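Local coordinates for protein transcriptional repressor, TetR family (Thermus thermophilus, PDB 3ANP) that controls fatty acid degradation as a TetR-family transcriptional repressor that binds lauroyl-CoA and probably recognises operator DNA, at residues E12-A17 / G44-Y49; E20-R25 / A55-Y60; E81-L86 / L188-M193; V92-T97 / E180-N185. One frame throughout, in Å; residues are numbered along the deposited sequence.

Contact 1 (E12-A17 / G44-Y49)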
loop_
_atom_site.group_PDB
_atom_site.type_symbol
_atom_site.label_atom_id
_atom_site.label_comp_id
_atom_site.label_asym_id
_atom_site.label_seq_id
_atom_site.Cartn_x
_atom_site.Cartn_y
_atom_site.Cartn_z
ATOM N N GLU A 12 -15.104 26.627 -7.715
ATOM C CA GLU A 12 -13.738 26.837 -8.184
ATOM C C GLU A 12 -13.004 27.905 -7.369
ATOM O O GLU A 12 -11.809 27.781 -7.118
ATOM C CB GLU A 12 -13.719 27.187 -9.679
ATOM C CG GLU A 12 -12.355 26.980 -10.342
ATOM C CD GLU A 12 -11.540 28.264 -10.500
ATOM O OE1 GLU A 12 -10.348 28.173 -10.899
ATOM O OE2 GLU A 12 -12.085 29.363 -10.242
ATOM N N ARG A 13 -13.715 28.940 -6.933
ATOM C CA ARG A 13 -13.070 29.988 -6.150
ATOM C C ARG A 13 -12.665 29.438 -4.776
ATOM O O ARG A 13 -11.580 29.728 -4.273
ATOM C CB ARG A 13 -14.004 31.194 -5.991
ATOM C CG ARG A 13 -13.294 32.418 -5.435
ATOM C CD ARG A 13 -14.195 33.641 -5.383
ATOM N NE ARG A 13 -15.233 33.545 -4.358
ATOM C CZ ARG A 13 -16.531 33.397 -4.616
ATOM N NH1 ARG A 13 -16.958 33.322 -5.874
ATOM N NH2 ARG A 13 -17.406 33.351 -3.617
ATOM N N ILE A 14 -13.542 28.649 -4.162
ATOM C CA ILE A 14 -13.226 28.050 -2.871
ATOM C C ILE A 14 -12.008 27.133 -3.071
ATOM O O ILE A 14 -11.057 27.167 -2.292
ATOM C CB ILE A 14 -14.429 27.226 -2.339
ATOM C CG1 ILE A 14 -15.568 28.182 -1.941
ATOM C CG2 ILE A 14 -13.985 26.348 -1.151
ATOM C CD1 ILE A 14 -16.910 27.499 -1.712
ATOM N N PHE A 15 -12.040 26.319 -4.127
ATOM C CA PHE A 15 -10.930 25.424 -4.420
ATOM C C PHE A 15 -9.614 26.202 -4.552
ATOM O O PHE A 15 -8.599 25.866 -3.921
ATOM C CB PHE A 15 -11.216 24.644 -5.709
ATOM C CG PHE A 15 -10.064 23.790 -6.165
ATOM C CD1 PHE A 15 -9.194 24.239 -7.159
ATOM C CD2 PHE A 15 -9.827 22.552 -5.575
ATOM C CE1 PHE A 15 -8.100 23.466 -7.555
ATOM C CE2 PHE A 15 -8.745 21.776 -5.961
ATOM C CZ PHE A 15 -7.873 22.237 -6.957
ATOM N N ARG A 16 -9.628 27.253 -5.366
ATOM C CA ARG A 16 -8.421 28.050 -5.554
ATOM C C ARG A 16 -7.932 28.652 -4.259
ATOM O O ARG A 16 -6.722 28.641 -3.970
ATOM C CB ARG A 16 -8.662 29.169 -6.573
ATOM C CG ARG A 16 -8.796 28.643 -7.990
ATOM C CD ARG A 16 -8.608 29.753 -9.022
ATOM N NE ARG A 16 -9.742 30.664 -9.047
ATOM C CZ ARG A 16 -9.740 31.887 -8.527
ATOM N NH1 ARG A 16 -8.648 32.363 -7.937
ATOM N NH2 ARG A 16 -10.841 32.626 -8.585
ATOM N N ALA A 17 -8.867 29.192 -3.483
ATOM C CA ALA A 17 -8.535 29.811 -2.202
ATOM C C ALA A 17 -7.861 28.804 -1.266
ATOM O O ALA A 17 -6.854 29.108 -0.627
ATOM C CB ALA A 17 -9.792 30.355 -1.554
ATOM N N GLY A 44 -19.896 27.682 6.946
ATOM C CA GLY A 44 -20.920 26.713 6.600
ATOM C C GLY A 44 -20.969 26.424 5.105
ATOM O O GLY A 44 -21.194 25.289 4.688
ATOM N N THR A 45 -20.762 27.450 4.290
ATOM C CA THR A 45 -20.784 27.283 2.835
ATOM C C THR A 45 -19.564 26.477 2.363
ATOM O O THR A 45 -19.660 25.661 1.447
ATOM C CB THR A 45 -20.817 28.661 2.134
ATOM O OG1 THR A 45 -22.079 29.272 2.390
ATOM C CG2 THR A 45 -20.619 28.528 0.621
ATOM N N PHE A 46 -18.422 26.702 2.991
ATOM C CA PHE A 46 -17.233 25.947 2.628
ATOM C C PHE A 46 -17.528 24.453 2.799
ATOM O O PHE A 46 -17.207 23.656 1.925
ATOM C CB PHE A 46 -16.048 26.295 3.523
ATOM C CG PHE A 46 -14.937 25.286 3.435
ATOM C CD1 PHE A 46 -14.075 25.279 2.337
ATOM C CD2 PHE A 46 -14.820 24.275 4.389
ATOM C CE1 PHE A 46 -13.118 24.270 2.183
ATOM C CE2 PHE A 46 -13.873 23.262 4.246
ATOM C CZ PHE A 46 -13.022 23.257 3.142
ATOM N N PHE A 47 -18.130 24.073 3.925
ATOM C CA PHE A 47 -18.431 22.659 4.153
ATOM C C PHE A 47 -19.488 22.094 3.222
ATOM O O PHE A 47 -19.516 20.882 2.968
ATOM C CB PHE A 47 -18.814 22.411 5.621
ATOM C CG PHE A 47 -17.632 22.420 6.548
ATOM C CD1 PHE A 47 -16.592 21.497 6.373
ATOM C CD2 PHE A 47 -17.529 23.368 7.567
ATOM C CE1 PHE A 47 -15.463 21.519 7.201
ATOM C CE2 PHE A 47 -16.404 23.401 8.402
ATOM C CZ PHE A 47 -15.371 22.476 8.218
ATOM N N ASN A 48 -20.354 22.958 2.701
ATOM C CA ASN A 48 -21.370 22.492 1.770
ATOM C C ASN A 48 -20.694 22.045 0.487
ATOM O O ASN A 48 -21.136 21.098 -0.158
ATOM C CB ASN A 48 -22.395 23.596 1.455
ATOM C CG ASN A 48 -23.329 23.862 2.613
ATOM O OD1 ASN A 48 -23.672 22.947 3.358
ATOM N ND2 ASN A 48 -23.760 25.107 2.762
ATOM N N TYR A 49 -19.606 22.717 0.126
ATOM C CA TYR A 49 -18.880 22.372 -1.098
ATOM C C TYR A 49 -17.828 21.281 -0.891
ATOM O O TYR A 49 -17.644 20.422 -1.758
ATOM C CB TYR A 49 -18.228 23.630 -1.680
ATOM C CG TYR A 49 -19.233 24.502 -2.417
ATOM C CD1 TYR A 49 -19.417 24.369 -3.795
ATOM C CD2 TYR A 49 -20.044 25.405 -1.724
ATOM C CE1 TYR A 49 -20.388 25.110 -4.475
ATOM C CE2 TYR A 49 -21.014 26.157 -2.389
ATOM C CZ TYR A 49 -21.177 26.001 -3.765
ATOM O OH TYR A 49 -22.124 26.730 -4.433
#
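An apolar helix-to-helix contact, buried at its centre, sets Ile14 of helix 3-25 against Phe46 and Tyr49 of helix 43-49. The backbones come close here, with the CA atoms of Ile14 and Phe46 7.1 Å apart. Isoleucine suits the place because its beta-branch gives two arms for two aromatic partners. CG2, held anti to the backbone N, comes to the edge of the Phe46 ring, near its plane, with CD1 of Phe46 3.6 Å away. The longer arm takes the other ring: Ile14 CD1 lies 3.8 Å from Tyr49 CD2, and the two side chains cross at about a right angle. If an alanine stood here both arms would go, and the gap between the helices would probably leave the Phe46 edge and the Tyr49 ring without the partner they share. Phe46 is also braced from within its own helix, since its CD2 sits over the centre of one face of the Phe47 ring, 3.8 Å above the plane. On another side of helix 3-25, Glu12 and Arg16, one turn apart, form a salt bridge, with Arg16 NE 2.9 Å from Glu12 OE2 and the oxygen in the guanidinium plane. Ala32 and Ile35 of helix 32-39 also pack on Phe46, completing the three-helix bundle of a TetR-type DNA-binding domain, in which residues 31-50 are predicted to form the helix-turn-helix.

Contact 2 (E20-R25 / A55-Y60)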
loop_
_atom_site.group_PDB
_atom_site.type_symbol
_atom_site.label_atom_id
_atom_site.label_comp_id
_atom_site.label_asym_id
_atom_site.label_seq_id
_atom_site.Cartn_x
_atom_site.Cartn_y
_atom_site.Cartn_z
ATOM N N GLU A 20 -4.163 27.724 -2.512
ATOM C CA GLU A 20 -3.171 28.761 -2.245
ATOM C C GLU A 20 -2.772 28.745 -0.759
ATOM O O GLU A 20 -1.578 28.775 -0.425
ATOM C CB GLU A 20 -3.716 30.145 -2.649
ATOM C CG GLU A 20 -2.739 31.295 -2.418
ATOM C CD GLU A 20 -1.553 31.309 -3.393
ATOM O OE1 GLU A 20 -1.328 30.313 -4.118
ATOM O OE2 GLU A 20 -0.831 32.330 -3.429
ATOM N N LEU A 21 -3.757 28.673 0.136
ATOM C CA LEU A 21 -3.466 28.629 1.574
ATOM C C LEU A 21 -2.685 27.363 1.912
ATOM O O LEU A 21 -1.733 27.419 2.689
ATOM C CB LEU A 21 -4.766 28.665 2.412
ATOM C CG LEU A 21 -5.400 30.058 2.504
ATOM C CD1 LEU A 21 -6.850 29.963 2.940
ATOM C CD2 LEU A 21 -4.589 30.924 3.493
ATOM N N PHE A 22 -3.095 26.225 1.351
ATOM C CA PHE A 22 -2.398 24.965 1.631
ATOM C C PHE A 22 -0.936 25.076 1.182
ATOM O O PHE A 22 -0.005 24.656 1.888
ATOM C CB PHE A 22 -3.038 23.770 0.888
ATOM C CG PHE A 22 -4.461 23.427 1.325
ATOM C CD1 PHE A 22 -4.951 23.807 2.565
ATOM C CD2 PHE A 22 -5.277 22.659 0.488
ATOM C CE1 PHE A 22 -6.243 23.420 2.975
ATOM C CE2 PHE A 22 -6.558 22.272 0.881
ATOM C CZ PHE A 22 -7.039 22.655 2.133
ATOM N N ARG A 23 -0.738 25.637 -0.002
ATOM C CA ARG A 23 0.610 25.797 -0.536
ATOM C C ARG A 23 1.464 26.737 0.286
ATOM O O ARG A 23 2.600 26.410 0.629
ATOM C CB ARG A 23 0.558 26.317 -1.979
ATOM C CG ARG A 23 0.242 25.246 -3.005
ATOM C CD ARG A 23 0.170 25.811 -4.432
ATOM N NE ARG A 23 0.060 24.732 -5.406
ATOM C CZ ARG A 23 -0.989 24.535 -6.196
ATOM N NH1 ARG A 23 -0.987 23.511 -7.039
ATOM N NH2 ARG A 23 -2.035 25.361 -6.154
ATOM N N ASN A 24 0.919 27.906 0.605
ATOM C CA ASN A 24 1.657 28.922 1.357
ATOM C C ASN A 24 1.802 28.701 2.857
ATOM O O ASN A 24 2.783 29.143 3.457
ATOM C CB ASN A 24 1.021 30.302 1.148
ATOM C CG ASN A 24 1.196 30.819 -0.269
ATOM O OD1 ASN A 24 2.165 30.479 -0.935
ATOM N ND2 ASN A 24 0.265 31.656 -0.727
ATOM N N ARG A 25 0.837 28.023 3.471
ATOM C CA ARG A 25 0.875 27.846 4.919
ATOM C C ARG A 25 0.814 26.413 5.427
ATOM O O ARG A 25 0.990 26.173 6.619
ATOM C CB ARG A 25 -0.251 28.676 5.551
ATOM C CG ARG A 25 -0.125 30.178 5.246
ATOM C CD ARG A 25 -1.326 30.992 5.693
ATOM N NE ARG A 25 -1.503 30.972 7.142
ATOM C CZ ARG A 25 -2.519 31.546 7.780
ATOM N NH1 ARG A 25 -2.599 31.475 9.105
ATOM N NH2 ARG A 25 -3.458 32.191 7.095
ATOM N N ALA A 55 -11.193 16.641 0.898
ATOM C CA ALA A 55 -11.973 16.585 -0.325
ATOM C C ALA A 55 -11.384 17.595 -1.323
ATOM O O ALA A 55 -11.487 17.409 -2.532
ATOM C CB ALA A 55 -13.462 16.895 -0.035
ATOM N N VAL A 56 -10.771 18.664 -0.821
ATOM C CA VAL A 56 -10.149 19.642 -1.724
ATOM C C VAL A 56 -8.958 18.959 -2.406
ATOM O O VAL A 56 -8.799 19.034 -3.630
ATOM C CB VAL A 56 -9.632 20.907 -0.968
ATOM C CG1 VAL A 56 -8.858 21.803 -1.930
ATOM C CG2 VAL A 56 -10.814 21.698 -0.368
ATOM N N LEU A 57 -8.123 18.285 -1.618
ATOM C CA LEU A 57 -6.957 17.604 -2.178
ATOM C C LEU A 57 -7.367 16.521 -3.181
ATOM O O LEU A 57 -6.689 16.309 -4.184
ATOM C CB LEU A 57 -6.110 16.993 -1.056
ATOM C CG LEU A 57 -5.591 17.960 0.013
ATOM C CD1 LEU A 57 -4.898 17.157 1.118
ATOM C CD2 LEU A 57 -4.620 18.986 -0.610
ATOM N N LEU A 58 -8.477 15.833 -2.924
ATOM C CA LEU A 58 -8.918 14.805 -3.860
ATOM C C LEU A 58 -9.264 15.445 -5.195
ATOM O O LEU A 58 -8.983 14.881 -6.243
ATOM C CB LEU A 58 -10.128 14.055 -3.326
ATOM C CG LEU A 58 -9.825 13.193 -2.096
ATOM C CD1 LEU A 58 -11.121 12.522 -1.662
ATOM C CD2 LEU A 58 -8.749 12.148 -2.414
ATOM N N ASP A 59 -9.885 16.620 -5.158
ATOM C CA ASP A 59 -10.218 17.317 -6.399
ATOM C C ASP A 59 -8.937 17.594 -7.189
ATOM O O ASP A 59 -8.903 17.427 -8.414
ATOM C CB ASP A 59 -10.937 18.636 -6.096
ATOM C CG ASP A 59 -12.455 18.532 -6.256
ATOM O OD1 ASP A 59 -12.977 17.392 -6.320
ATOM O OD2 ASP A 59 -13.126 19.589 -6.312
ATOM N N TYR A 60 -7.886 18.019 -6.488
ATOM C CA TYR A 60 -6.596 18.298 -7.140
ATOM C C TYR A 60 -6.028 17.012 -7.719
ATOM O O TYR A 60 -5.593 16.972 -8.870
ATOM C CB TYR A 60 -5.591 18.872 -6.141
ATOM C CG TYR A 60 -4.250 19.253 -6.749
ATOM C CD1 TYR A 60 -3.072 19.143 -6.009
ATOM C CD2 TYR A 60 -4.163 19.756 -8.050
ATOM C CE1 TYR A 60 -1.835 19.526 -6.549
ATOM C CE2 TYR A 60 -2.932 20.136 -8.598
ATOM C CZ TYR A 60 -1.777 20.018 -7.838
ATOM O OH TYR A 60 -0.569 20.401 -8.373
#
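The segments 20-25 and 55-60, parts of helices 3-25 and 54-77, run nearly perpendicular, their N-to-C directions 98° apart and their axes no nearer than 12.2 Å. They join the first helix of the DNA-binding domain to the one leading on into the C-terminal domain of the TetR fold. At that spacing the CA atoms of Phe22 and Leu57 are 9.5 Å apart, and the side chains, above all the Phe22 ring, bridge the interval. Phe22 CE2 lies 3.7 Å from Val56 CG1, while the adjoining ring atom CD2 lies 3.9 Å from Leu57 CD2, and both aliphatic groups approach the ring obliquely. Leucine suits its place because its branch at CG brings the CD2 methyl up to the ring though the side chain sets out in another direction. Beside this apolar patch, Arg23 is extended from CG to NE and brings NH1 to 3.4 Å from Tyr60 OH. The hydroxyl lies at the edge of the guanidinium group, whose plane is turned 77° from that of the phenol. Tyr60 OH is hydrogen-bonded to Glu100, which also forms a long, weak ion pair with Arg23. A phenylalanine in place of Tyr60 lacks the hydroxyl, and Glu100 would probably be left without that bond. Helix 101-110 packs against both sides of the contact, through Leu103 on Phe22 and Tyr60 and through Pro106 and Met107 on Leu57.

Contact 3 (E81-L86 / L188-M193)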
loop_
_atom_site.group_PDB
_atom_site.type_symbol
_atom_site.label_atom_id
_atom_site.label_comp_id
_atom_site.label_asym_id
_atom_site.label_seq_id
_atom_site.Cartn_x
_atom_site.Cartn_y
_atom_site.Cartn_z
ATOM N N GLU A 81 5.186 2.514 -27.882
ATOM C CA GLU A 81 5.060 1.160 -27.351
ATOM C C GLU A 81 4.414 1.235 -25.966
ATOM O O GLU A 81 4.784 2.075 -25.154
ATOM C CB GLU A 81 6.438 0.507 -27.197
ATOM C CG GLU A 81 7.216 0.302 -28.482
ATOM C CD GLU A 81 8.535 -0.413 -28.237
ATOM O OE1 GLU A 81 9.416 0.156 -27.545
ATOM O OE2 GLU A 81 8.685 -1.553 -28.732
ATOM N N PRO A 82 3.445 0.357 -25.685
ATOM C CA PRO A 82 2.775 0.350 -24.385
ATOM C C PRO A 82 3.737 0.252 -23.205
ATOM O O PRO A 82 3.550 0.929 -22.184
ATOM C CB PRO A 82 1.864 -0.859 -24.490
ATOM C CG PRO A 82 1.433 -0.786 -25.913
ATOM C CD PRO A 82 2.745 -0.531 -26.631
ATOM N N VAL A 83 4.767 -0.580 -23.320
ATOM C CA VAL A 83 5.694 -0.685 -22.198
ATOM C C VAL A 83 6.429 0.623 -21.976
ATOM O O VAL A 83 6.662 1.016 -20.833
ATOM C CB VAL A 83 6.701 -1.850 -22.364
ATOM C CG1 VAL A 83 7.802 -1.758 -21.291
ATOM C CG2 VAL A 83 5.957 -3.176 -22.195
ATOM N N GLU A 84 6.780 1.317 -23.054
ATOM C CA GLU A 84 7.461 2.603 -22.895
ATOM C C GLU A 84 6.494 3.641 -22.335
ATOM O O GLU A 84 6.906 4.560 -21.630
ATOM C CB GLU A 84 8.044 3.100 -24.225
ATOM C CG GLU A 84 9.514 2.731 -24.413
ATOM C CD GLU A 84 10.395 3.222 -23.263
ATOM O OE1 GLU A 84 10.385 4.439 -22.964
ATOM O OE2 GLU A 84 11.101 2.389 -22.659
ATOM N N VAL A 85 5.209 3.507 -22.648
ATOM C CA VAL A 85 4.247 4.466 -22.114
ATOM C C VAL A 85 4.118 4.221 -20.615
ATOM O O VAL A 85 3.952 5.157 -19.838
ATOM C CB VAL A 85 2.872 4.349 -22.782
ATOM C CG1 VAL A 85 1.896 5.346 -22.118
ATOM C CG2 VAL A 85 2.996 4.682 -24.265
ATOM N N LEU A 86 4.183 2.955 -20.217
ATOM C CA LEU A 86 4.123 2.593 -18.799
ATOM C C LEU A 86 5.314 3.179 -18.049
ATOM O O LEU A 86 5.146 3.783 -16.991
ATOM C CB LEU A 86 4.151 1.083 -18.626
ATOM C CG LEU A 86 2.829 0.347 -18.770
ATOM C CD1 LEU A 86 3.088 -1.152 -18.682
ATOM C CD2 LEU A 86 1.875 0.802 -17.675
ATOM N N LEU A 188 9.280 -5.445 -11.781
ATOM C CA LEU A 188 8.925 -6.656 -11.054
ATOM C C LEU A 188 7.542 -7.174 -11.396
ATOM O O LEU A 188 7.385 -8.368 -11.670
ATOM C CB LEU A 188 9.047 -6.453 -9.537
ATOM C CG LEU A 188 10.473 -6.434 -8.985
ATOM C CD1 LEU A 188 10.422 -6.421 -7.462
ATOM C CD2 LEU A 188 11.235 -7.676 -9.469
ATOM N N LEU A 189 6.531 -6.303 -11.404
ATOM C CA LEU A 189 5.193 -6.789 -11.722
ATOM C C LEU A 189 5.025 -7.106 -13.205
ATOM O O LEU A 189 4.360 -8.078 -13.569
ATOM C CB LEU A 189 4.115 -5.787 -11.298
ATOM C CG LEU A 189 2.741 -6.441 -11.107
ATOM C CD1 LEU A 189 2.745 -7.189 -9.764
ATOM C CD2 LEU A 189 1.614 -5.392 -11.123
ATOM N N LEU A 190 5.618 -6.295 -14.073
ATOM C CA LEU A 190 5.481 -6.552 -15.502
ATOM C C LEU A 190 6.254 -7.800 -15.953
ATOM O O LEU A 190 5.691 -8.674 -16.622
ATOM C CB LEU A 190 5.952 -5.337 -16.305
ATOM C CG LEU A 190 5.788 -5.365 -17.833
ATOM C CD1 LEU A 190 4.314 -5.393 -18.188
ATOM C CD2 LEU A 190 6.439 -4.120 -18.451
ATOM N N GLU A 191 7.533 -7.891 -15.581
ATOM C CA GLU A 191 8.366 -9.030 -15.992
ATOM C C GLU A 191 8.414 -10.192 -15.011
ATOM O O GLU A 191 8.601 -11.344 -15.419
ATOM C CB GLU A 191 9.805 -8.567 -16.238
ATOM C CG GLU A 191 9.922 -7.440 -17.243
ATOM C CD GLU A 191 11.349 -6.922 -17.347
ATOM O OE1 GLU A 191 11.966 -6.658 -16.293
ATOM O OE2 GLU A 191 11.850 -6.775 -18.482
ATOM N N GLY A 192 8.258 -9.889 -13.724
ATOM C CA GLY A 192 8.333 -10.927 -12.709
ATOM C C GLY A 192 9.761 -11.086 -12.201
ATOM O O GLY A 192 10.706 -10.546 -12.794
HETATM N N MSE A 193 9.925 -11.814 -11.098
HETATM C CA MSE A 193 11.252 -12.064 -10.518
HETATM C C MSE A 193 11.999 -13.128 -11.320
HETATM O O MSE A 193 13.232 -13.125 -11.365
HETATM C CB MSE A 193 11.122 -12.567 -9.071
HETATM C CG MSE A 193 10.322 -11.646 -8.163
HETATM SE SE MSE A 193 10.175 -12.462 -6.401
HETATM C CE MSE A 193 8.304 -12.935 -6.448
#
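Val83 and Leu190 meet through aliphatic methyl groups alone, with no ring, amide or carboxylate at the interface. The contact belongs to the all-helical C-terminal domain of the TetR fold and joins the first turn of helix 82-99 to the last turn of helix 178-191. Val83 straddles one methyl of Leu190, its CG1 and CG2 each lying 3.9 Å from Leu190 CD2. Valine suits this role because its fork begins at CB, close to the main chain. Leu190 reaches across with CG anti to the backbone N (chi1 -175°), a setting that points CG across the gap, where the branch sends CD2 to Val83 and CD1 to Leu86. Both helix ends have residues fitted to them. Glu81 occupies the N-cap, and Pro82, which has no N-H to leave unbonded, opens the first turn. Gly192 leaves the other helix with a positive phi of 91°, where a CB would be jammed against the carbonyl oxygen of Glu191. Beyond this end lies the second subunit: Glu191 forms a salt bridge with its Arg146, and Leu190 packs on its Leu194, consistent with the usual TetR dimer built from the C-terminal helices. The second methyl contact within the chain is looser, with Leu86 CD1 4.4 Å from Leu190 CD1.

Contact 4 (V92-T97 / E180-N185)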
loop_
_atom_site.group_PDB
_atom_site.type_symbol
_atom_site.label_atom_id
_atom_site.label_comp_id
_atom_site.label_asym_id
_atom_site.label_seq_id
_atom_site.Cartn_x
_atom_site.Cartn_y
_atom_site.Cartn_z
ATOM N N VAL A 92 6.943 10.147 -14.802
ATOM C CA VAL A 92 6.259 11.415 -14.556
ATOM C C VAL A 92 5.527 11.393 -13.217
ATOM O O VAL A 92 5.432 12.412 -12.531
ATOM C CB VAL A 92 5.287 11.740 -15.704
ATOM C CG1 VAL A 92 4.317 12.837 -15.281
ATOM C CG2 VAL A 92 6.100 12.194 -16.934
ATOM N N LEU A 93 5.012 10.232 -12.841
ATOM C CA LEU A 93 4.334 10.112 -11.554
ATOM C C LEU A 93 5.334 10.388 -10.431
ATOM O O LEU A 93 5.030 11.103 -9.482
ATOM C CB LEU A 93 3.760 8.704 -11.383
ATOM C CG LEU A 93 2.291 8.494 -11.742
ATOM C CD1 LEU A 93 1.940 7.005 -11.587
ATOM C CD2 LEU A 93 1.423 9.349 -10.823
ATOM N N ALA A 94 6.531 9.826 -10.549
ATOM C CA ALA A 94 7.560 10.021 -9.528
ATOM C C ALA A 94 7.956 11.491 -9.459
ATOM O O ALA A 94 8.063 12.081 -8.384
ATOM C CB ALA A 94 8.774 9.170 -9.841
ATOM N N GLU A 95 8.167 12.085 -10.624
ATOM C CA GLU A 95 8.548 13.485 -10.679
ATOM C C GLU A 95 7.444 14.375 -10.117
ATOM O O GLU A 95 7.695 15.253 -9.293
ATOM C CB GLU A 95 8.874 13.859 -12.132
ATOM C CG GLU A 95 10.081 13.096 -12.670
ATOM C CD GLU A 95 10.257 13.212 -14.190
ATOM O OE1 GLU A 95 9.300 13.611 -14.897
ATOM O OE2 GLU A 95 11.354 12.885 -14.679
ATOM N N GLY A 96 6.215 14.140 -10.555
ATOM C CA GLY A 96 5.108 14.953 -10.077
ATOM C C GLY A 96 4.850 14.761 -8.595
ATOM O O GLY A 96 4.512 15.707 -7.885
ATOM N N THR A 97 4.990 13.530 -8.116
ATOM C CA THR A 97 4.762 13.258 -6.700
ATOM C C THR A 97 5.766 14.015 -5.849
ATOM O O THR A 97 5.423 14.545 -4.793
ATOM C CB THR A 97 4.869 11.740 -6.391
ATOM O OG1 THR A 97 3.838 11.046 -7.101
ATOM C CG2 THR A 97 4.702 11.484 -4.896
ATOM N N GLU A 180 13.367 5.627 -9.294
ATOM C CA GLU A 180 14.019 4.312 -9.296
ATOM C C GLU A 180 13.121 3.263 -8.630
ATOM O O GLU A 180 13.031 2.114 -9.078
ATOM C CB GLU A 180 15.358 4.401 -8.551
ATOM C CG GLU A 180 16.240 3.145 -8.598
ATOM C CD GLU A 180 15.794 2.048 -7.638
ATOM O OE1 GLU A 180 15.327 2.367 -6.511
ATOM O OE2 GLU A 180 15.936 0.861 -8.006
ATOM N N GLU A 181 12.470 3.669 -7.546
ATOM C CA GLU A 181 11.576 2.788 -6.811
ATOM C C GLU A 181 10.357 2.397 -7.655
ATOM O O GLU A 181 9.960 1.235 -7.678
ATOM C CB GLU A 181 11.140 3.485 -5.513
ATOM C CG GLU A 181 9.959 2.858 -4.777
ATOM C CD GLU A 181 10.295 1.536 -4.103
ATOM O OE1 GLU A 181 11.491 1.252 -3.862
ATOM O OE2 GLU A 181 9.349 0.788 -3.792
ATOM N N LEU A 182 9.766 3.356 -8.361
ATOM C CA LEU A 182 8.603 3.036 -9.179
ATOM C C LEU A 182 8.994 2.165 -10.364
ATOM O O LEU A 182 8.234 1.289 -10.774
ATOM C CB LEU A 182 7.893 4.325 -9.652
ATOM C CG LEU A 182 7.269 5.143 -8.502
ATOM C CD1 LEU A 182 6.459 6.282 -9.099
ATOM C CD2 LEU A 182 6.366 4.248 -7.612
ATOM N N GLU A 183 10.187 2.395 -10.905
ATOM C CA GLU A 183 10.673 1.601 -12.031
ATOM C C GLU A 183 10.846 0.150 -11.554
ATOM O O GLU A 183 10.606 -0.793 -12.308
ATOM C CB GLU A 183 12.016 2.164 -12.522
ATOM C CG GLU A 183 12.767 1.298 -13.536
ATOM C CD GLU A 183 12.116 1.250 -14.913
ATOM O OE1 GLU A 183 11.336 2.170 -15.256
ATOM O OE2 GLU A 183 12.407 0.295 -15.666
ATOM N N LYS A 184 11.274 -0.017 -10.303
ATOM C CA LYS A 184 11.445 -1.350 -9.715
ATOM C C LYS A 184 10.084 -2.048 -9.625
ATOM O O LYS A 184 9.966 -3.227 -9.968
ATOM C CB LYS A 184 12.073 -1.255 -8.302
ATOM C CG LYS A 184 12.122 -2.593 -7.515
ATOM C CD LYS A 184 10.892 -2.826 -6.605
ATOM C CE LYS A 184 10.846 -1.786 -5.476
ATOM N NZ LYS A 184 9.657 -1.897 -4.579
ATOM N N ASN A 185 9.062 -1.328 -9.160
ATOM C CA ASN A 185 7.714 -1.906 -9.055
ATOM C C ASN A 185 7.216 -2.343 -10.419
ATOM O O ASN A 185 6.631 -3.425 -10.580
ATOM C CB ASN A 185 6.705 -0.892 -8.495
ATOM C CG ASN A 185 6.968 -0.535 -7.053
ATOM O OD1 ASN A 185 7.624 -1.282 -6.335
ATOM N ND2 ASN A 185 6.433 0.607 -6.609
#
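Leu182 carries this contact, its side chain reaching from helix 178-191 to Ala94 and Leu93 of helix 82-99. The CB bond already points toward the facing helix, and CG, placed anti to the carbonyl carbon (chi1 -66°), continues the reach and divides it. Leu182 CD1 does the touching: it lies 3.8 Å from Ala94 CB and, more loosely, 4.3 Å from Leu93 CB. Leu182 CD2 instead turns back along its own helix, 3.8 Å from Asn185 ND2. Alanine suits its position because so short a side chain lets the CA atoms of Ala94 and Leu182 come within 7.1 Å. One turn on, the hydroxyl of Thr97 donates to Leu93 O at 2.7 Å from above the carbonyl plane, while Thr97 N reaches the same oxygen from the opposite face. This leaves the carbonyl gripped twice, and Thr97 OG1 is also hydrogen-bonded to the hydroxyl of Tyr162. Behind Leu182, the buried Lys184 NZ donates to Glu181 OE2, in a salt bridge, and to Asn185 OD1, each at 2.8 Å. It also bonds Thr157 of the second subunit, so three groups hold the buried ammonium. Tyr162, which packs on Leu93 and Leu182, lines the dodecyl-CoA pocket. The contact thus stands between the ligand pocket and the dimer face of a TetR-type C-terminal domain.

How the contacts relate
All four contacts are buried at their centres, but they serve two different parts of the chain. Contacts 1 and 2 share helix 3-25 and touch through Phe15, which packs on Val56, Asp59 and Tyr60. Both rely on aromatic rings, and contact 2 adds an exposed arginine at its margin. Contacts 3 and 4 pair the same two helices, 82-99 and 178-191, at points 13 Å apart between centres, and meet through aliphatic groups alone. Some of their polar groups, unlike those of contacts 1 and 2, reach the second subunit. Contacts 2 and 4, about 7 Å apart at their nearest atoms, flank the region of the bound acyl-CoA.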